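Local coordinates for heat shock protein STI1 (Saccharomyces cerevisiae, PDB 3UPV), which acts as a co-chaperone adaptor for Hsp70 and Hsp90, its domain of TPR repeats 7-9 here binding a C-terminal Hsp70 peptide, at residues A[35-48]-A[60-74]. Residues are numbered along the deposited sequence; the frame is centred on the assembly and turned at random.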
ATOM      1  N   PRO A  35      11.009  -1.017 -12.407  1.00  9.08           N
ATOM      2  CA  PRO A  35      10.555   0.297 -11.940  1.00  9.53           C
ATOM      3  C   PRO A  35       9.131   0.650 -12.354  1.00  8.71           C
ATOM      4  O   PRO A  35       8.558   1.562 -11.769  1.00  7.41           O
ATOM      5  CB  PRO A  35      11.564   1.279 -12.531  1.00 11.30           C
ATOM      6  CG  PRO A  35      12.372   0.497 -13.478  1.00  8.95           C
ATOM      7  CD  PRO A  35      12.209  -0.953 -13.265  1.00  9.82           C
ATOM      8  N   GLU A  36       8.537  -0.142 -13.259  1.00  8.56           N
ATOM      9  CA  GLU A  36       7.166   0.057 -13.674  1.00 10.59           C
ATOM     10  C   GLU A  36       6.161  -0.835 -12.973  1.00 10.89           C
ATOM     11  O   GLU A  36       4.930  -0.734 -13.194  1.00 10.32           O
ATOM     12  CB  GLU A  36       7.087  -0.185 -15.187  1.00  9.90           C
ATOM     13  CG  GLU A  36       7.854   0.919 -15.997  1.00 11.74           C
ATOM     14  CD  GLU A  36       7.344   2.306 -15.637  1.00 12.42           C
ATOM     15  OE1 GLU A  36       8.098   3.097 -15.037  1.00 14.23           O
ATOM     16  OE2 GLU A  36       6.176   2.639 -15.933  1.00 17.51           O
ATOM     17  N   ASP A  37       6.678  -1.705 -12.105  1.00 11.50           N
ATOM     18  CA  ASP A  37       5.879  -2.671 -11.405  1.00 10.70           C
ATOM     19  C   ASP A  37       5.365  -1.966 -10.178  1.00  9.50           C
ATOM     20  O   ASP A  37       6.125  -1.738  -9.207  1.00  9.54           O
ATOM     21  CB  ASP A  37       6.716  -3.920 -11.098  1.00 11.48           C
ATOM     22  CG  ASP A  37       5.904  -5.051 -10.465  1.00 13.83           C
ATOM     23  OD1 ASP A  37       6.395  -6.204 -10.493  1.00 20.45           O
ATOM     24  OD2 ASP A  37       4.779  -4.810  -9.957  1.00 15.09           O
ATOM     25  N   ALA A  38       4.081  -1.597 -10.192  1.00  9.57           N
ATOM     26  CA  ALA A  38       3.435  -0.962  -9.006  1.00  8.98           C
ATOM     27  C   ALA A  38       3.599  -1.750  -7.679  1.00  9.63           C
ATOM     28  O   ALA A  38       3.565  -1.161  -6.613  1.00 11.24           O
ATOM     29  CB  ALA A  38       1.917  -0.738  -9.260  1.00 11.51           C
ATOM     30  N   ARG A  39       3.706  -3.073  -7.738  1.00  8.97           N
ATOM     31  CA  ARG A  39       3.745  -3.871  -6.515  1.00  9.48           C
ATOM     32  C   ARG A  39       4.953  -3.488  -5.676  1.00  9.85           C
ATOM     33  O   ARG A  39       4.886  -3.555  -4.440  1.00 10.85           O
ATOM     34  CB  ARG A  39       3.807  -5.369  -6.798  1.00  9.97           C
ATOM     35  CG  ARG A  39       2.583  -5.881  -7.542  1.00 10.21           C
ATOM     36  CD  ARG A  39       2.704  -7.354  -7.906  1.00 12.52           C
ATOM     37  NE  ARG A  39       3.846  -7.535  -8.812  1.00 14.26           N
ATOM     38  CZ  ARG A  39       4.328  -8.717  -9.190  1.00 15.20           C
ATOM     39  NH1 ARG A  39       3.742  -9.856  -8.764  1.00 17.45           N
ATOM     40  NH2 ARG A  39       5.361  -8.766 -10.038  1.00 14.06           N
ATOM     41  N   GLY A  40       6.073  -3.167  -6.313  1.00  8.87           N
ATOM     42  CA  GLY A  40       7.281  -2.854  -5.522  1.00  9.03           C
ATOM     43  C   GLY A  40       7.079  -1.636  -4.622  1.00  7.68           C
ATOM     44  O   GLY A  40       7.539  -1.607  -3.447  1.00  8.08           O
ATOM     45  N   TYR A  41       6.450  -0.600  -5.183  1.00  8.29           N
ATOM     46  CA  TYR A  41       6.154   0.631  -4.428  1.00  8.13           C
ATOM     47  C   TYR A  41       5.173   0.346  -3.316  1.00  7.40           C
ATOM     48  O   TYR A  41       5.443   0.723  -2.162  1.00  9.28           O
ATOM     49  CB  TYR A  41       5.614   1.691  -5.393  1.00  9.96           C
ATOM     50  CG  TYR A  41       6.603   2.022  -6.456  1.00  8.09           C
ATOM     51  CD1 TYR A  41       6.461   1.459  -7.731  1.00  8.96           C
ATOM     52  CD2 TYR A  41       7.720   2.811  -6.184  1.00  6.37           C
ATOM     53  CE1 TYR A  41       7.358   1.678  -8.725  1.00 11.75           C
ATOM     54  CE2 TYR A  41       8.639   3.124  -7.253  1.00  8.93           C
ATOM     55  CZ  TYR A  41       8.466   2.503  -8.508  1.00  8.51           C
ATOM     56  OH  TYR A  41       9.303   2.655  -9.601  1.00  9.76           O
ATOM     57  N   SER A  42       4.061  -0.310  -3.642  1.00  7.56           N
ATOM     58  CA  SER A  42       3.060  -0.626  -2.633  1.00  5.50           C
ATOM     59  C   SER A  42       3.712  -1.472  -1.547  1.00  6.36           C
ATOM     60  O   SER A  42       3.449  -1.261  -0.356  1.00  5.80           O
ATOM     61  CB  SER A  42       1.859  -1.346  -3.252  1.00  5.90           C
ATOM     62  OG  SER A  42       1.019  -1.853  -2.216  1.00 11.07           O
ATOM     63  N   ASN A  43       4.552  -2.454  -1.954  1.00  6.81           N
ATOM     64  CA  ASN A  43       5.153  -3.364  -0.997  1.00  9.06           C
ATOM     65  C   ASN A  43       6.152  -2.607  -0.120  1.00  7.57           C
ATOM     66  O   ASN A  43       6.125  -2.732   1.120  1.00  7.39           O
ATOM     67  CB  ASN A  43       5.851  -4.546  -1.689  1.00  7.70           C
ATOM     68  CG  ASN A  43       4.874  -5.584  -2.288  1.00 11.36           C
ATOM     69  OD1 ASN A  43       3.663  -5.649  -1.998  1.00 10.78           O
ATOM     70  ND2 ASN A  43       5.452  -6.444  -3.120  1.00 10.17           N
ATOM     71  N   ARG A  44       6.998  -1.748  -0.724  1.00  6.70           N
ATOM     72  CA  ARG A  44       7.885  -1.002   0.138  1.00  6.53           C
ATOM     73  C   ARG A  44       7.081  -0.110   1.085  1.00  5.97           C
ATOM     74  O   ARG A  44       7.444  -0.015   2.286  1.00  7.75           O
ATOM     75  CB  ARG A  44       8.803  -0.125  -0.728  1.00  7.67           C
ATOM     76  CG  ARG A  44       9.902   0.485   0.099  1.00  6.25           C
ATOM     77  CD  ARG A  44      11.060   1.152  -0.701  1.00 10.84           C
ATOM     78  NE  ARG A  44      10.607   2.249  -1.519  1.00  7.38           N
ATOM     79  CZ  ARG A  44      11.369   2.864  -2.406  1.00  8.62           C
ATOM     80  NH1 ARG A  44      12.647   2.451  -2.636  1.00  7.97           N
ATOM     81  NH2 ARG A  44      10.837   3.852  -3.098  1.00 11.25           N
ATOM     82  N   ALA A  45       5.987   0.528   0.587  1.00  7.50           N
ATOM     83  CA  ALA A  45       5.116   1.302   1.490  1.00  7.66           C
ATOM     84  C   ALA A  45       4.661   0.473   2.691  1.00  7.24           C
ATOM     85  O   ALA A  45       4.521   0.975   3.828  1.00  7.20           O
ATOM     86  CB  ALA A  45       3.901   1.837   0.766  1.00  8.63           C
ATOM     87  N   ALA A  46       4.329  -0.766   2.444  1.00  7.37           N
ATOM     88  CA  ALA A  46       3.789  -1.603   3.549  1.00  7.66           C
ATOM     89  C   ALA A  46       4.831  -1.714   4.636  1.00  8.40           C
ATOM     90  O   ALA A  46       4.512  -1.681   5.857  1.00 10.33           O
ATOM     91  CB  ALA A  46       3.382  -2.998   3.017  1.00  8.60           C
ATOM     92  N   ALA A  47       6.074  -1.904   4.212  1.00  6.54           N
ATOM     93  CA  ALA A  47       7.141  -2.054   5.189  1.00  6.96           C
ATOM     94  C   ALA A  47       7.516  -0.735   5.896  1.00  5.29           C
ATOM     95  O   ALA A  47       7.782  -0.685   7.121  1.00  5.77           O
ATOM     96  CB  ALA A  47       8.372  -2.741   4.534  1.00  5.38           C
ATOM     97  N   LEU A  48       7.598   0.343   5.125  1.00  8.72           N
ATOM     98  CA  LEU A  48       7.854   1.661   5.693  1.00  7.13           C
ATOM     99  C   LEU A  48       6.720   2.020   6.708  1.00  7.73           C
ATOM    100  O   LEU A  48       6.966   2.611   7.720  1.00  7.24           O
ATOM    101  CB  LEU A  48       7.882   2.695   4.593  1.00  7.63           C
ATOM    102  CG  LEU A  48       9.104   2.653   3.661  1.00  8.03           C
ATOM    103  CD1 LEU A  48       8.772   3.418   2.382  1.00  8.37           C
ATOM    104  CD2 LEU A  48      10.308   3.338   4.327  1.00 10.11           C
ATOM    105  N   ASP A  60       5.284   6.353  -1.694  1.00  7.66           N
ATOM    106  CA  ASP A  60       5.339   5.100  -2.482  1.00  8.43           C
ATOM    107  C   ASP A  60       3.960   4.648  -2.943  1.00  7.81           C
ATOM    108  O   ASP A  60       3.786   4.100  -4.036  1.00  8.54           O
ATOM    109  CB  ASP A  60       5.993   3.977  -1.643  1.00  7.99           C
ATOM    110  CG  ASP A  60       7.535   3.970  -1.762  1.00 11.08           C
ATOM    111  OD1 ASP A  60       8.145   3.231  -0.943  1.00 12.47           O
ATOM    112  OD2 ASP A  60       8.132   4.589  -2.686  1.00 15.93           O
ATOM    113  N   CYS A  61       2.954   4.801  -2.081  1.00  8.72           N
ATOM    114  CA  CYS A  61       1.624   4.487  -2.498  1.00  7.93           C
ATOM    115  C   CYS A  61       1.211   5.382  -3.683  1.00  6.87           C
ATOM    116  O   CYS A  61       0.586   4.859  -4.649  1.00  9.01           O
ATOM    117  CB  CYS A  61       0.631   4.739  -1.370  1.00  8.05           C
ATOM    118  SG  CYS A  61       0.739   3.541  -0.019  1.00 11.39           S
ATOM    119  N   ASN A  62       1.523   6.683  -3.624  1.00  8.74           N
ATOM    120  CA  ASN A  62       1.267   7.589  -4.766  1.00  9.45           C
ATOM    121  C   ASN A  62       1.954   7.125  -6.066  1.00  9.08           C
ATOM    122  O   ASN A  62       1.369   7.124  -7.168  1.00 10.13           O
ATOM    123  CB  ASN A  62       1.600   9.033  -4.380  1.00 11.23           C
ATOM    124  CG  ASN A  62       0.532   9.620  -3.533  1.00 10.17           C
ATOM    125  OD1 ASN A  62       0.800  10.353  -2.573  1.00 14.47           O
ATOM    126  ND2 ASN A  62      -0.715   9.256  -3.848  1.00  7.04           N
ATOM    127  N   LYS A  63       3.177   6.665  -5.937  1.00  8.95           N
ATOM    128  CA  LYS A  63       3.915   6.142  -7.099  1.00  9.50           C
ATOM    129  C   LYS A  63       3.257   4.828  -7.626  1.00 10.85           C
ATOM    130  O   LYS A  63       3.169   4.634  -8.833  1.00 12.09           O
ATOM    131  CB  LYS A  63       5.395   5.959  -6.723  1.00 10.37           C
ATOM    132  CG  LYS A  63       6.408   5.867  -7.897  1.00 16.09           C
ATOM    133  CD  LYS A  63       6.694   7.241  -8.559  1.00 24.05           C
ATOM    134  CE  LYS A  63       7.780   8.067  -7.837  1.00 25.90           C
ATOM    135  NZ  LYS A  63       8.324   9.305  -8.594  1.00 27.24           N
ATOM    136  N   ALA A  64       2.838   3.934  -6.727  1.00 11.33           N
ATOM    137  CA  ALA A  64       2.137   2.726  -7.123  1.00 10.08           C
ATOM    138  C   ALA A  64       0.879   3.057  -7.910  1.00 11.27           C
ATOM    139  O   ALA A  64       0.573   2.395  -8.908  1.00  9.82           O
ATOM    140  CB  ALA A  64       1.750   1.878  -5.889  1.00  9.93           C
ATOM    141  N   ILE A  65       0.164   4.074  -7.431  1.00 10.73           N
ATOM    142  CA  ILE A  65      -1.053   4.577  -8.088  1.00 11.50           C
ATOM    143  C   ILE A  65      -0.734   5.070  -9.503  1.00 14.22           C
ATOM    144  O   ILE A  65      -1.467   4.742 -10.468  1.00 14.62           O
ATOM    145  CB  ILE A  65      -1.808   5.630  -7.206  1.00 11.26           C
ATOM    146  CG1 ILE A  65      -2.466   4.874  -6.007  1.00 10.78           C
ATOM    147  CG2 ILE A  65      -2.864   6.455  -8.094  1.00 10.86           C
ATOM    148  CD1 ILE A  65      -2.929   5.744  -4.822  1.00 12.19           C
ATOM    149  N   GLU A  66       0.404   5.748  -9.660  1.00 12.98           N
ATOM    150  CA  GLU A  66       0.795   6.164 -11.024  1.00 14.74           C
ATOM    151  C   GLU A  66       1.106   4.983 -11.943  1.00 14.08           C
ATOM    152  O   GLU A  66       0.817   5.033 -13.133  1.00 14.51           O
ATOM    153  CB  GLU A  66       2.009   7.072 -11.031  1.00 13.92           C
ATOM    154  CG  GLU A  66       2.012   8.342 -10.182  1.00 17.10           C
ATOM    155  CD  GLU A  66       3.370   9.062 -10.278  1.00 19.51           C
ATOM    156  OE1 GLU A  66       4.155   8.713 -11.189  1.00 18.80           O
ATOM    157  OE2 GLU A  66       3.678   9.973  -9.463  1.00 21.67           O
ATOM    158  N   LYS A  67       1.723   3.941 -11.403  1.00 13.28           N
ATOM    159  CA  LYS A  67       2.157   2.819 -12.231  1.00 14.14           C
ATOM    160  C   LYS A  67       0.979   1.909 -12.604  1.00 15.84           C
ATOM    161  O   LYS A  67       0.934   1.400 -13.711  1.00 15.07           O
ATOM    162  CB  LYS A  67       3.267   1.997 -11.501  1.00 13.94           C
ATOM    163  CG  LYS A  67       4.568   2.717 -11.224  1.00 15.08           C
ATOM    164  CD  LYS A  67       5.160   3.383 -12.403  1.00 16.12           C
ATOM    165  CE  LYS A  67       6.365   4.166 -11.950  1.00 11.59           C
ATOM    166  NZ  LYS A  67       6.979   4.935 -13.057  1.00 14.28           N
ATOM    167  N   ASP A  68       0.057   1.668 -11.668  1.00 17.32           N
ATOM    168  CA  ASP A  68      -1.139   0.812 -11.919  1.00 17.23           C
ATOM    169  C   ASP A  68      -2.384   1.418 -11.283  1.00 17.35           C
ATOM    170  O   ASP A  68      -2.650   1.217 -10.092  1.00 18.08           O
ATOM    171  CB  ASP A  68      -0.939  -0.622 -11.400  1.00 18.32           C
ATOM    172  CG  ASP A  68      -2.127  -1.550 -11.760  1.00 18.26           C
ATOM    173  OD1 ASP A  68      -2.112  -2.713 -11.291  1.00 22.90           O
ATOM    174  OD2 ASP A  68      -3.066  -1.122 -12.492  1.00 18.12           O
ATOM    175  N   PRO A  69      -3.203   2.115 -12.062  1.00 17.23           N
ATOM    176  CA  PRO A  69      -4.381   2.691 -11.431  1.00 16.91           C
ATOM    177  C   PRO A  69      -5.428   1.667 -10.969  1.00 16.24           C
ATOM    178  O   PRO A  69      -6.317   2.020 -10.237  1.00 15.98           O
ATOM    179  CB  PRO A  69      -4.942   3.582 -12.534  1.00 18.20           C
ATOM    180  CG  PRO A  69      -4.347   3.099 -13.793  1.00 18.08           C
ATOM    181  CD  PRO A  69      -2.982   2.659 -13.408  1.00 17.37           C
ATOM    182  N   ASN A  70      -5.337   0.413 -11.412  1.00 16.65           N
ATOM    183  CA  ASN A  70      -6.275  -0.608 -10.949  1.00 16.19           C
ATOM    184  C   ASN A  70      -5.814  -1.388  -9.723  1.00 16.44           C
ATOM    185  O   ASN A  70      -6.494  -2.312  -9.253  1.00 17.16           O
ATOM    186  CB  ASN A  70      -6.653  -1.476 -12.116  1.00 17.17           C
ATOM    187  CG  ASN A  70      -7.209  -0.627 -13.234  1.00 19.45           C
ATOM    188  OD1 ASN A  70      -8.056   0.240 -12.969  1.00 19.87           O
ATOM    189  ND2 ASN A  70      -6.694  -0.793 -14.449  1.00 23.24           N
ATOM    190  N   PHE A  71      -4.669  -0.971  -9.198  1.00 15.14           N
ATOM    191  CA  PHE A  71      -4.101  -1.596  -8.022  1.00 14.55           C
ATOM    192  C   PHE A  71      -4.811  -1.048  -6.762  1.00 14.34           C
ATOM    193  O   PHE A  71      -4.341  -0.083  -6.105  1.00 14.15           O
ATOM    194  CB  PHE A  71      -2.604  -1.267  -8.037  1.00 15.46           C
ATOM    195  CG  PHE A  71      -1.776  -2.036  -7.070  1.00 15.39           C
ATOM    196  CD1 PHE A  71      -2.228  -3.232  -6.474  1.00 17.98           C
ATOM    197  CD2 PHE A  71      -0.518  -1.564  -6.766  1.00 17.02           C
ATOM    198  CE1 PHE A  71      -1.401  -3.899  -5.556  1.00 18.90           C
ATOM    199  CE2 PHE A  71       0.310  -2.240  -5.884  1.00 19.20           C
ATOM    200  CZ  PHE A  71      -0.134  -3.404  -5.277  1.00 16.14           C
ATOM    201  N   VAL A  72      -5.935  -1.691  -6.415  1.00 13.15           N
ATOM    202  CA  VAL A  72      -6.784  -1.221  -5.320  1.00 12.71           C
ATOM    203  C   VAL A  72      -6.000  -1.117  -3.971  1.00 12.03           C
ATOM    204  O   VAL A  72      -6.250  -0.240  -3.131  1.00 12.78           O
ATOM    205  CB  VAL A  72      -7.982  -2.244  -5.155  1.00 11.57           C
ATOM    206  CG1 VAL A  72      -8.827  -1.932  -3.930  1.00 12.02           C
ATOM    207  CG2 VAL A  72      -8.833  -2.390  -6.438  1.00 12.09           C
ATOM    208  N   ARG A  73      -5.085  -2.071  -3.745  1.00 11.74           N
ATOM    209  CA  ARG A  73      -4.359  -2.154  -2.458  1.00 10.78           C
ATOM    210  C   ARG A  73      -3.605  -0.885  -2.185  1.00 10.29           C
ATOM    211  O   ARG A  73      -3.496  -0.448  -1.048  1.00  9.60           O
ATOM    212  CB  ARG A  73      -3.383  -3.309  -2.472  1.00 10.84           C
ATOM    213  CG  ARG A  73      -2.716  -3.462  -1.098  1.00 16.25           C
ATOM    214  CD  ARG A  73      -3.141  -4.845  -0.547  1.00 24.26           C
ATOM    215  NE  ARG A  73      -2.390  -5.933  -1.136  1.00 28.47           N
ATOM    216  CZ  ARG A  73      -2.702  -7.243  -1.045  1.00 29.52           C
ATOM    217  NH1 ARG A  73      -3.794  -7.650  -0.419  1.00 28.82           N
ATOM    218  NH2 ARG A  73      -1.912  -8.161  -1.599  1.00 28.28           N
ATOM    219  N   ALA A  74      -3.059  -0.283  -3.241  1.00  9.66           N
ATOM    220  CA  ALA A  74      -2.278   0.963  -3.080  1.00  8.91           C
ATOM    221  C   ALA A  74      -3.163   2.078  -2.516  1.00  8.64           C
ATOM    222  O   ALA A  74      -2.733   2.868  -1.692  1.00  9.37           O
ATOM    223  CB  ALA A  74      -1.700   1.346  -4.354  1.00 10.64           C
TER
HETATM  224  O   HOH W   1       3.498   0.925 -14.920  1.00 26.02           O
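Ala-38 packs against Ala-64 where helix 38-48 and helix 60-67, the antiparallel pair of TPR 8, run 7.6 Å apart at 162°. The small residues keep this part tight: Ala-38 CB lies 3.4 Å from Ala-64 O, and Ala-45 CB touches Cys-61 SG. Tyr-41 enters as a knob among Asp-60, Lys-63, Ala-64 and Lys-67. The chi1 of Lys-63 (-161°) swings CG over one face of the Tyr-41 ring, a CH-pi contact, while Tyr-41 OH donates to a lone pair of Pro-35 O at 2.5 Å; together they limit the ring's turning. In return Asp-60 fits among Tyr-41, Arg-44, Ala-45 and Leu-48. Arg-44 meets this carboxylate side-on and nearly coplanar, NE to OD1 at 2.7 Å and NH2 to OD2 at 2.8 Å; its NH1 hydrogen-bonds Thr-28 OG1 of helix 20-33. The looser, solvent side is the loop end, where Lys-67 NZ makes a salt bridge to Glu-36 OE1 (2.9 Å), 30° out of the carboxylate plane, and water 1 lies within hydrogen-bonding distance of Glu-36 O and Lys-67 O. Phe-71 packs on Ala-38 and also touches the bound peptide, whose acidic side chain pairs with Arg-73. The buried Asp-60 charge is thus matched by a two-nitrogen grip, probably keeping it ionised, whereas the solvent-screened Glu-36 pair probably contributes less.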